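Local coordinates for kappa-carrageenase (Pseudoalteromonas carrageenovora, PDB 1DYP), which catalyses the endohydrolysis of beta-1,4 linkages between D-galactose 4-sulfate and 3,6-anhydro-D-galactose in kappa-carrageenans, here as its family 16 glycoside hydrolase catalytic domain, at residues P81-T85 / N250-F256. The protein carries 1 engineered substitution. Residues are numbered along the deposited sequence; the frame is centred on the assembly and turned at random.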
loop_
_atom_site.group_PDB
_atom_site.type_symbol
_atom_site.label_atom_id
_atom_site.label_comp_id
_atom_site.label_asym_id
_atom_site.label_seq_id
_atom_site.Cartn_x
_atom_site.Cartn_y
_atom_site.Cartn_z
ATOM N N PRO A 81 1.093 -23.624 -6.110
ATOM C CA PRO A 81 0.166 -23.060 -7.091
ATOM C C PRO A 81 -0.592 -21.823 -6.621
ATOM O O PRO A 81 -1.186 -21.813 -5.543
ATOM C CB PRO A 81 -0.768 -24.229 -7.394
ATOM C CG PRO A 81 -0.808 -24.959 -6.093
ATOM C CD PRO A 81 0.634 -24.948 -5.651
ATOM N N LEU A 82 -0.541 -20.776 -7.441
ATOM C CA LEU A 82 -1.251 -19.535 -7.168
ATOM C C LEU A 82 -2.124 -19.273 -8.383
ATOM O O LEU A 82 -1.897 -19.847 -9.451
ATOM C CB LEU A 82 -0.279 -18.383 -6.912
ATOM C CG LEU A 82 0.523 -18.559 -5.614
ATOM C CD1 LEU A 82 1.456 -17.374 -5.419
ATOM C CD2 LEU A 82 -0.433 -18.691 -4.423
ATOM N N TYR A 83 -3.104 -18.392 -8.242
ATOM C CA TYR A 83 -4.052 -18.185 -9.328
ATOM C C TYR A 83 -4.187 -16.792 -9.924
ATOM O O TYR A 83 -4.873 -16.616 -10.934
ATOM C CB TYR A 83 -5.412 -18.681 -8.843
ATOM C CG TYR A 83 -5.292 -20.011 -8.136
ATOM C CD1 TYR A 83 -5.095 -21.187 -8.855
ATOM C CD2 TYR A 83 -5.289 -20.086 -6.740
ATOM C CE1 TYR A 83 -4.894 -22.402 -8.206
ATOM C CE2 TYR A 83 -5.088 -21.293 -6.082
ATOM C CZ TYR A 83 -4.889 -22.448 -6.821
ATOM O OH TYR A 83 -4.680 -23.646 -6.174
ATOM N N TYR A 84 -3.536 -15.811 -9.311
ATOM C CA TYR A 84 -3.612 -14.443 -9.802
ATOM C C TYR A 84 -2.263 -13.744 -9.778
ATOM O O TYR A 84 -1.414 -14.037 -8.937
ATOM C CB TYR A 84 -4.590 -13.614 -8.954
ATOM C CG TYR A 84 -5.992 -14.155 -8.909
ATOM C CD1 TYR A 84 -6.338 -15.178 -8.026
ATOM C CD2 TYR A 84 -6.971 -13.668 -9.773
ATOM C CE1 TYR A 84 -7.628 -15.705 -8.006
ATOM C CE2 TYR A 84 -8.261 -14.190 -9.765
ATOM C CZ TYR A 84 -8.581 -15.208 -8.881
ATOM O OH TYR A 84 -9.854 -15.737 -8.879
ATOM N N THR A 85 -2.067 -12.826 -10.717
ATOM C CA THR A 85 -0.848 -12.028 -10.763
ATOM C C THR A 85 -1.345 -10.595 -10.678
ATOM O O THR A 85 -2.502 -10.318 -10.997
ATOM C CB THR A 85 -0.043 -12.222 -12.069
ATOM O OG1 THR A 85 -0.866 -11.927 -13.204
ATOM C CG2 THR A 85 0.486 -13.649 -12.157
ATOM N N ASN A 250 -11.905 -20.185 -4.354
ATOM C CA ASN A 250 -12.523 -19.380 -5.394
ATOM C C ASN A 250 -11.447 -18.777 -6.276
ATOM O O ASN A 250 -10.762 -17.831 -5.886
ATOM C CB ASN A 250 -13.371 -18.250 -4.801
ATOM C CG ASN A 250 -14.056 -17.412 -5.872
ATOM O OD1 ASN A 250 -13.489 -17.160 -6.936
ATOM N ND2 ASN A 250 -15.275 -16.965 -5.590
ATOM N N LYS A 251 -11.289 -19.341 -7.468
ATOM C CA LYS A 251 -10.307 -18.846 -8.424
ATOM C C LYS A 251 -11.028 -18.493 -9.717
ATOM O O LYS A 251 -10.574 -18.807 -10.815
ATOM C CB LYS A 251 -9.215 -19.893 -8.670
ATOM C CG LYS A 251 -9.712 -21.320 -8.788
ATOM C CD LYS A 251 -8.548 -22.304 -8.763
ATOM C CE LYS A 251 -9.039 -23.738 -8.635
ATOM N NZ LYS A 251 -7.913 -24.703 -8.501
ATOM N N SER A 252 -12.166 -17.827 -9.563
ATOM C CA SER A 252 -12.977 -17.418 -10.698
ATOM C C SER A 252 -12.269 -16.387 -11.562
ATOM O O SER A 252 -11.523 -15.543 -11.061
ATOM C CB SER A 252 -14.304 -16.834 -10.212
ATOM O OG SER A 252 -15.091 -16.383 -11.302
ATOM N N ALA A 253 -12.517 -16.465 -12.863
ATOM C CA ALA A 253 -11.938 -15.533 -13.817
ATOM C C ALA A 253 -12.910 -14.372 -14.030
ATOM O O ALA A 253 -12.551 -13.349 -14.609
ATOM C CB ALA A 253 -11.666 -16.240 -15.144
ATOM N N GLU A 254 -14.143 -14.536 -13.558
ATOM C CA GLU A 254 -15.149 -13.492 -13.707
ATOM C C GLU A 254 -14.721 -12.267 -12.914
ATOM O O GLU A 254 -14.322 -12.378 -11.755
ATOM C CB GLU A 254 -16.507 -13.981 -13.199
ATOM C CG GLU A 254 -16.965 -15.300 -13.803
ATOM C CD GLU A 254 -18.373 -15.673 -13.375
ATOM O OE1 GLU A 254 -18.685 -15.539 -12.172
ATOM O OE2 GLU A 254 -19.164 -16.110 -14.236
ATOM N N GLY A 255 -14.801 -11.100 -13.545
ATOM C CA GLY A 255 -14.412 -9.877 -12.872
ATOM C C GLY A 255 -12.948 -9.551 -13.095
ATOM O O GLY A 255 -12.446 -8.545 -12.592
ATOM N N PHE A 256 -12.256 -10.410 -13.836
ATOM C CA PHE A 256 -10.846 -10.194 -14.141
ATOM C C PHE A 256 -10.638 -10.213 -15.648
ATOM O O PHE A 256 -11.344 -10.912 -16.368
ATOM C CB PHE A 256 -9.974 -11.269 -13.485
ATOM C CG PHE A 256 -10.009 -11.235 -11.987
ATOM C CD1 PHE A 256 -11.015 -11.890 -11.285
ATOM C CD2 PHE A 256 -9.064 -10.502 -11.279
ATOM C CE1 PHE A 256 -11.081 -11.812 -9.897
ATOM C CE2 PHE A 256 -9.122 -10.415 -9.891
ATOM C CZ PHE A 256 -10.131 -11.071 -9.199
#
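Two adjacent tyrosines hold a surface loop against a beta-strand at the periphery of the glycoside hydrolase family 16 beta-sandwich. Residues 81-85 belong to strand 75-95, and residues 250-256 to the loop leading into strand 258-270. Tyr83 and Tyr84 both point toward the loop, as successive strand residues can where the backbone departs from ideal extension; Tyr83 has a psi of -7°. Lys251 CD lies over one face of the Tyr83 ring, 3.8 Å from its centroid, a CH-pi contact. Tyr84 OH donates a hydrogen bond to Ser252 O at 2.8 Å, while its ring meets that of Phe256 obliquely, centroids 4.8 Å apart. The loop is shaped by an Asx turn (Ser252 N to Asn250 OD1), an ST turn (Glu254 N to Ser252 OG) and a type II turn (Phe256 N to Ala253 O). His237 packs against both Tyr84 and Phe256. Tyr83 thus offers ring packing alone, whereas Tyr84 adds a hydroxyl bond to a loop carbonyl, which needs no strand pairing between the segments.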